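Local coordinates for ABC transporter substrate-binding protein (Rhizobium radiobacter, PDB 6TFX) that binds the mannityl-opine mannopinic acid as the periplasmic solute-binding protein of an ABC transporter, delivering it for import into the bacterium, at residues 249-254 and 458-463; 294-299 and 394-399. One frame throughout, in Å; residues are numbered along the deposited sequence.

In the fold
Contact 1 forms part of the ligand pocket, and contact 2 packs against the other side of the same strand; their centres lie about 11 Å apart. Glu249, Asn251 and Asn460 of contact 1 belong to the pocket of the bound opine N72, whereas the side chain of Tyr395 in contact 2 stays about 8 Å from it. The two contacts meet directly: Leu250 CD2 comes to 3.4 Å from Ile296 C, His254 CE1 to 3.5 Å from Phe399 CD1, and Glu459 OE2 probably hydrogen-bonds Ser298 OG at 2.6 Å. Contact 2 also lies near the magnesium site of Cys418 and Cys453, the side chain of Val295 being about 8 Å from a magnesium ion.

Contact 1 of 2, residues 249-254 and 458-463; sequences ELNLLH and TENLGT. With N72 ((2~{R})-2-[[(3~{R},4~{R},5~{S})-3,4,5,6-tetrakis(oxidanyl)-2-oxidanylidene-hexyl]amino]pentanedioic acid), chain C.
Glu249 and Asn460 come together beside the bound opine N72: Glu249 CG stands anti to the carbonyl carbon (chi1 -64°), with CD extended beyond it, while Asn460 CG sits between its backbone N and carbonyl carbon (chi1 34°, away from the staggered value). The two residues are a hydrogen-bonded antiparallel pair joining strands 240-255 and 454-467 in a mixed sheet of this family 5 solute-binding protein. Glu249 N donates to Asn460 O at 2.9 Å, and Asn460 N returns the bond to Glu249 O. One step on, Leu250 and Glu459 form a non-hydrogen-bonded pair with CA atoms only 3.9 Å apart, their side chains on the sheet face turned from the opine; Leu250 reaches Tyr395 of helix 392-400 there. Asn251 N extends the pairing to Thr458 O at 2.9 Å.

On the ligand face, the Glu249 carboxylate spreads its two oxygens over separate donors. OE2 accepts from the opine nitrogen N at 2.7 Å, a short bond that would be strengthened if this amine is protonated, and OE1 accepts from hydroxyl OAD at 3.0 Å. The Asn460 amide adds a further bond through OD1, which accepts from N72 OAM at 3.1 Å. His367, His371, Arg388 and Arg284 are among the residues that complete the polar grip. Glu249 N approaches Asn460 O from 44° out of the carbonyl plane. Water 1, whose protons may be shared among several acceptors, lies within hydrogen-bonding distance of both Asn460 O and Glu249 OE1, 2.7 Å from that carboxylate oxygen.

Contact 2 of 2, residues 294-299 and 394-399; sequences SVIPSN and YYLTQF
Pro297 lies on the Tyr395 ring, its CD 3.5 Å from the ring centroid and 13° off the normal, a CH-pi contact over the centre of the face. The opposite face is taken by Phe399 CE2 from the next turn of the helix, leaving the phenol clamped between a proline and a phenylalanine. Tyr395 chi1 of -140° lies off the staggered values and turns the ring into this slot, where its OH hydrogen-bonds Ala386 O. Beside it, Ile296 CG2, anti to the carbonyl carbon, wedges between Leu396 CD2 at 3.7 Å and Tyr395 CB at 3.9 Å. Val295 O comes obliquely to the ring, 3.6 Å from Tyr395 CE2, and is hydrogen-bonded to Tyr400 OH.

Outside this tight group the contact thins quickly. Val295 CG2 stays 4.9 Å from Leu396 CD2, and the loop then runs outward to partly exposed Ser298 and exposed Asn299, which do not meet the helix segment.

The loop after strand 289-291 joins helix 392-400 to strand 240-255 and to helix 434-450: Pro297 and Tyr395 rest on Leu250 of the strand, Ile296 and Leu396 pack on helix 434-450, and Leu396 also touches Ile425 of helix 422-430.

Contact 1 of 2, residues 249-254 and 458-463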
loop_
_atom_site.group_PDB
_atom_site.type_symbol
_atom_site.label_atom_id
_atom_site.label_comp_id
_atom_site.label_asym_id
_atom_site.label_seq_id
_atom_site.Cartn_x
_atom_site.Cartn_y
_atom_site.Cartn_z
ATOM N N GLU A 249 -1.107 2.505 7.942
ATOM C CA GLU A 249 -2.087 2.516 6.854
ATOM C C GLU A 249 -3.393 3.098 7.387
ATOM O O GLU A 249 -3.878 2.643 8.429
ATOM C CB GLU A 249 -2.330 1.072 6.370
ATOM C CG GLU A 249 -1.087 0.455 5.757
ATOM C CD GLU A 249 -1.378 -0.947 5.265
ATOM O OE1 GLU A 249 -1.381 -1.882 6.096
ATOM O OE2 GLU A 249 -1.622 -1.108 4.050
ATOM N N LEU A 250 -3.935 4.119 6.711
ATOM C CA LEU A 250 -5.184 4.738 7.172
ATOM C C LEU A 250 -6.374 4.021 6.586
ATOM O O LEU A 250 -6.449 3.855 5.356
ATOM C CB LEU A 250 -5.245 6.219 6.738
ATOM C CG LEU A 250 -6.541 7.008 6.993
ATOM C CD1 LEU A 250 -6.914 7.053 8.466
ATOM C CD2 LEU A 250 -6.429 8.405 6.436
ATOM N N ASN A 251 -7.343 3.682 7.465
ATOM C CA ASN A 251 -8.589 3.039 7.078
ATOM C C ASN A 251 -9.661 4.107 6.990
ATOM O O ASN A 251 -9.782 4.918 7.917
ATOM C CB ASN A 251 -9.003 2.027 8.154
ATOM C CG ASN A 251 -7.885 1.062 8.460
ATOM O OD1 ASN A 251 -7.292 1.078 9.565
ATOM N ND2 ASN A 251 -7.543 0.253 7.480
ATOM N N LEU A 252 -10.417 4.122 5.898
ATOM C CA LEU A 252 -11.515 5.079 5.759
ATOM C C LEU A 252 -12.721 4.348 5.229
ATOM O O LEU A 252 -12.551 3.346 4.513
ATOM C CB LEU A 252 -11.193 6.150 4.716
ATOM C CG LEU A 252 -10.062 7.117 5.070
ATOM C CD1 LEU A 252 -8.875 6.933 4.112
ATOM C CD2 LEU A 252 -10.561 8.546 4.998
ATOM N N LEU A 253 -13.920 4.899 5.480
ATOM C CA LEU A 253 -15.148 4.447 4.811
ATOM C C LEU A 253 -15.308 5.435 3.663
ATOM O O LEU A 253 -15.612 6.618 3.906
ATOM C CB LEU A 253 -16.368 4.593 5.753
ATOM C CG LEU A 253 -16.386 3.650 6.927
ATOM C CD1 LEU A 253 -17.437 4.103 7.956
ATOM C CD2 LEU A 253 -16.694 2.230 6.445
ATOM N N HIS A 254 -15.066 4.975 2.407
ATOM C CA HIS A 254 -15.238 5.808 1.216
ATOM C C HIS A 254 -16.679 5.605 0.793
ATOM O O HIS A 254 -17.069 4.472 0.505
ATOM C CB HIS A 254 -14.321 5.339 0.087
ATOM C CG HIS A 254 -12.882 5.518 0.439
ATOM N ND1 HIS A 254 -12.219 6.710 0.171
ATOM C CD2 HIS A 254 -12.031 4.658 1.044
ATOM C CE1 HIS A 254 -10.985 6.548 0.635
ATOM N NE2 HIS A 254 -10.810 5.332 1.163
ATOM N N THR A 458 -9.156 4.683 11.926
ATOM C CA THR A 458 -7.831 4.670 12.534
ATOM C C THR A 458 -6.788 4.405 11.443
ATOM O O THR A 458 -7.130 3.899 10.364
ATOM C CB THR A 458 -7.763 3.498 13.530
ATOM O OG1 THR A 458 -8.240 2.309 12.863
ATOM C CG2 THR A 458 -8.555 3.772 14.802
ATOM N N GLU A 459 -5.502 4.675 11.757
ATOM C CA GLU A 459 -4.388 4.245 10.925
ATOM C C GLU A 459 -3.652 3.231 11.809
ATOM O O GLU A 459 -3.645 3.391 13.047
ATOM C CB GLU A 459 -3.468 5.395 10.460
ATOM C CG GLU A 459 -2.768 6.148 11.573
ATOM C CD GLU A 459 -2.023 7.392 11.124
ATOM O OE1 GLU A 459 -2.071 7.726 9.919
ATOM O OE2 GLU A 459 -1.427 8.062 11.999
ATOM N N ASN A 460 -3.093 2.172 11.206
ATOM C CA ASN A 460 -2.386 1.177 12.010
ATOM C C ASN A 460 -0.998 0.856 11.421
ATOM O O ASN A 460 -0.846 0.667 10.208
ATOM C CB ASN A 460 -3.182 -0.145 12.088
ATOM C CG ASN A 460 -3.975 -0.470 10.835
ATOM O OD1 ASN A 460 -3.431 -0.778 9.746
ATOM N ND2 ASN A 460 -5.263 -0.341 10.957
ATOM N N LEU A 461 -0.010 0.726 12.301
ATOM C CA LEU A 461 1.300 0.280 11.863
ATOM C C LEU A 461 1.165 -1.215 11.510
ATOM O O LEU A 461 0.237 -1.875 12.009
ATOM C CB LEU A 461 2.298 0.406 13.037
ATOM C CG LEU A 461 2.573 1.829 13.475
ATOM C CD1 LEU A 461 3.381 1.840 14.765
ATOM C CD2 LEU A 461 3.335 2.580 12.388
ATOM N N GLY A 462 2.076 -1.732 10.688
ATOM C CA GLY A 462 2.084 -3.161 10.381
ATOM C C GLY A 462 2.599 -3.889 11.613
ATOM O O GLY A 462 3.457 -3.364 12.314
ATOM N N THR A 463 2.062 -5.063 11.926
ATOM C CA THR A 463 2.488 -5.800 13.126
ATOM C C THR A 463 2.928 -7.188 12.698
ATOM O O THR A 463 2.171 -7.896 12.040
ATOM C CB THR A 463 1.353 -5.907 14.160
ATOM O OG1 THR A 463 0.192 -6.413 13.509
ATOM C CG2 THR A 463 1.036 -4.583 14.826
HETATM O OAB N72 C . -7.353 -3.326 10.506
HETATM C CAF N72 C . -7.127 -2.636 9.261
HETATM C CAG N72 C . -6.546 -3.478 8.076
HETATM O OAC N72 C . -6.004 -4.695 8.479
HETATM C CAH N72 C . -5.766 -2.595 7.100
HETATM O OAM N72 C . -5.366 -1.320 7.432
HETATM C CAI N72 C . -4.504 -2.807 6.288
HETATM O OAD N72 C . -3.619 -3.675 6.961
HETATM C CAJ N72 C . -4.799 -3.077 4.833
HETATM O OAE N72 C . -5.884 -2.652 4.360
HETATM C CAK N72 C . -3.807 -3.912 3.975
HETATM N N N72 C . -3.159 -3.090 2.981
HETATM C CA N72 C . -3.359 -3.286 1.595
HETATM C C N72 C . -4.489 -4.171 1.149
HETATM O O N72 C . -5.723 -3.935 0.835
HETATM C CB N72 C . -3.224 -1.949 0.860
HETATM C CG N72 C . -3.894 -1.767 -0.503
HETATM C CD N72 C . -3.176 -0.757 -1.402
HETATM O OE1 N72 C . -1.919 -0.567 -1.325
HETATM O OE2 N72 C . -3.853 -0.122 -2.240
HETATM O OXT N72 C . -3.938 -5.284 1.073
HETATM O O HOH W 1 -0.660 -1.731 8.655
#

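Contact 2 of 2, residues 294-299 and 394-399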
loop_
_atom_site.group_PDB
_atom_site.type_symbol
_atom_site.label_atom_id
_atom_site.label_comp_id
_atom_site.label_asym_id
_atom_site.label_seq_id
_atom_site.Cartn_x
_atom_site.Cartn_y
_atom_site.Cartn_z
ATOM N N SER A 294 -8.079 13.546 9.750
ATOM C CA SER A 294 -8.197 13.952 8.348
ATOM C C SER A 294 -8.362 12.724 7.478
ATOM O O SER A 294 -8.471 11.590 8.002
ATOM C CB SER A 294 -7.016 14.816 7.893
ATOM O OG SER A 294 -7.336 15.421 6.641
ATOM N N VAL A 295 -8.371 12.926 6.156
ATOM C CA VAL A 295 -8.646 11.877 5.194
ATOM C C VAL A 295 -7.405 11.356 4.466
ATOM O O VAL A 295 -7.529 10.625 3.480
ATOM C CB VAL A 295 -9.741 12.340 4.201
ATOM C CG1 VAL A 295 -11.089 12.489 4.915
ATOM C CG2 VAL A 295 -9.333 13.650 3.505
ATOM N N ILE A 296 -6.222 11.700 4.971
ATOM C CA ILE A 296 -4.942 11.190 4.504
ATOM C C ILE A 296 -4.133 10.787 5.742
ATOM O O ILE A 296 -4.385 11.314 6.830
ATOM C CB ILE A 296 -4.177 12.180 3.588
ATOM C CG1 ILE A 296 -3.540 13.342 4.391
ATOM C CG2 ILE A 296 -5.072 12.676 2.428
ATOM C CD1 ILE A 296 -2.727 14.280 3.491
ATOM N N PRO A 297 -3.169 9.857 5.607
ATOM C CA PRO A 297 -2.404 9.416 6.797
ATOM C C PRO A 297 -1.641 10.568 7.462
ATOM O O PRO A 297 -1.226 11.516 6.789
ATOM C CB PRO A 297 -1.455 8.353 6.242
ATOM C CG PRO A 297 -2.186 7.798 5.011
ATOM C CD PRO A 297 -2.785 9.080 4.404
ATOM N N SER A 298 -1.463 10.487 8.791
ATOM C CA SER A 298 -0.857 11.602 9.545
ATOM C C SER A 298 0.565 11.907 9.100
ATOM O O SER A 298 1.017 13.054 9.218
ATOM C CB SER A 298 -0.917 11.348 11.048
ATOM O OG SER A 298 -0.103 10.234 11.368
ATOM N N ASN A 299 1.269 10.876 8.590
ATOM C CA ASN A 299 2.644 11.025 8.134
ATOM C C ASN A 299 2.539 11.381 6.641
ATOM O O ASN A 299 2.669 10.511 5.764
ATOM C CB ASN A 299 3.391 9.699 8.375
ATOM C CG ASN A 299 4.525 9.353 7.444
ATOM O OD1 ASN A 299 4.480 8.341 6.717
ATOM N ND2 ASN A 299 5.552 10.187 7.441
ATOM N N TYR A 394 -0.087 12.342 -3.261
ATOM C CA TYR A 394 -0.332 10.945 -3.644
ATOM C C TYR A 394 -1.663 10.447 -3.116
ATOM O O TYR A 394 -2.508 10.022 -3.906
ATOM C CB TYR A 394 0.842 10.044 -3.203
ATOM C CG TYR A 394 2.074 10.374 -4.028
ATOM C CD1 TYR A 394 2.214 9.883 -5.320
ATOM C CD2 TYR A 394 3.014 11.295 -3.574
ATOM C CE1 TYR A 394 3.295 10.242 -6.122
ATOM C CE2 TYR A 394 4.106 11.668 -4.370
ATOM C CZ TYR A 394 4.223 11.154 -5.654
ATOM O OH TYR A 394 5.262 11.498 -6.480
ATOM N N TYR A 395 -1.871 10.513 -1.804
ATOM C CA TYR A 395 -3.159 10.017 -1.280
ATOM C C TYR A 395 -4.306 10.828 -1.852
ATOM O O TYR A 395 -5.328 10.267 -2.247
ATOM C CB TYR A 395 -3.178 10.116 0.250
ATOM C CG TYR A 395 -3.841 8.924 0.906
ATOM C CD1 TYR A 395 -3.118 7.766 1.182
ATOM C CD2 TYR A 395 -5.185 8.961 1.277
ATOM C CE1 TYR A 395 -3.710 6.677 1.828
ATOM C CE2 TYR A 395 -5.787 7.871 1.921
ATOM C CZ TYR A 395 -5.043 6.731 2.195
ATOM O OH TYR A 395 -5.638 5.642 2.815
ATOM N N LEU A 396 -4.148 12.170 -1.929
ATOM C CA LEU A 396 -5.255 12.987 -2.424
ATOM C C LEU A 396 -5.606 12.674 -3.876
ATOM O O LEU A 396 -6.780 12.564 -4.221
ATOM C CB LEU A 396 -4.937 14.487 -2.280
ATOM C CG LEU A 396 -4.893 14.991 -0.854
ATOM C CD1 LEU A 396 -4.333 16.412 -0.829
ATOM C CD2 LEU A 396 -6.309 14.961 -0.181
ATOM N N THR A 397 -4.593 12.602 -4.743
ATOM C CA THR A 397 -4.888 12.361 -6.152
ATOM C C THR A 397 -5.518 10.980 -6.332
ATOM O O THR A 397 -6.496 10.843 -7.068
ATOM C CB THR A 397 -3.611 12.501 -7.003
ATOM O OG1 THR A 397 -3.136 13.856 -6.896
ATOM C CG2 THR A 397 -3.852 12.126 -8.461
ATOM N N GLN A 398 -4.930 9.957 -5.706
ATOM C CA GLN A 398 -5.404 8.587 -5.960
ATOM C C GLN A 398 -6.787 8.274 -5.405
ATOM O O GLN A 398 -7.567 7.549 -6.042
ATOM C CB GLN A 398 -4.358 7.599 -5.415
ATOM C CG GLN A 398 -3.013 7.755 -6.170
ATOM C CD GLN A 398 -1.992 6.758 -5.704
ATOM O OE1 GLN A 398 -2.320 5.651 -5.308
ATOM N NE2 GLN A 398 -0.723 7.131 -5.788
ATOM N N PHE A 399 -7.077 8.783 -4.207
ATOM C CA PHE A 399 -8.356 8.466 -3.564
ATOM C C PHE A 399 -9.451 9.505 -3.803
ATOM O O PHE A 399 -10.640 9.148 -3.653
ATOM C CB PHE A 399 -8.145 8.351 -2.055
ATOM C CG PHE A 399 -7.480 7.074 -1.640
ATOM C CD1 PHE A 399 -8.239 5.922 -1.402
ATOM C CD2 PHE A 399 -6.093 6.999 -1.529
ATOM C CE1 PHE A 399 -7.618 4.723 -1.023
ATOM C CE2 PHE A 399 -5.463 5.785 -1.192
ATOM C CZ PHE A 399 -6.234 4.664 -0.907
#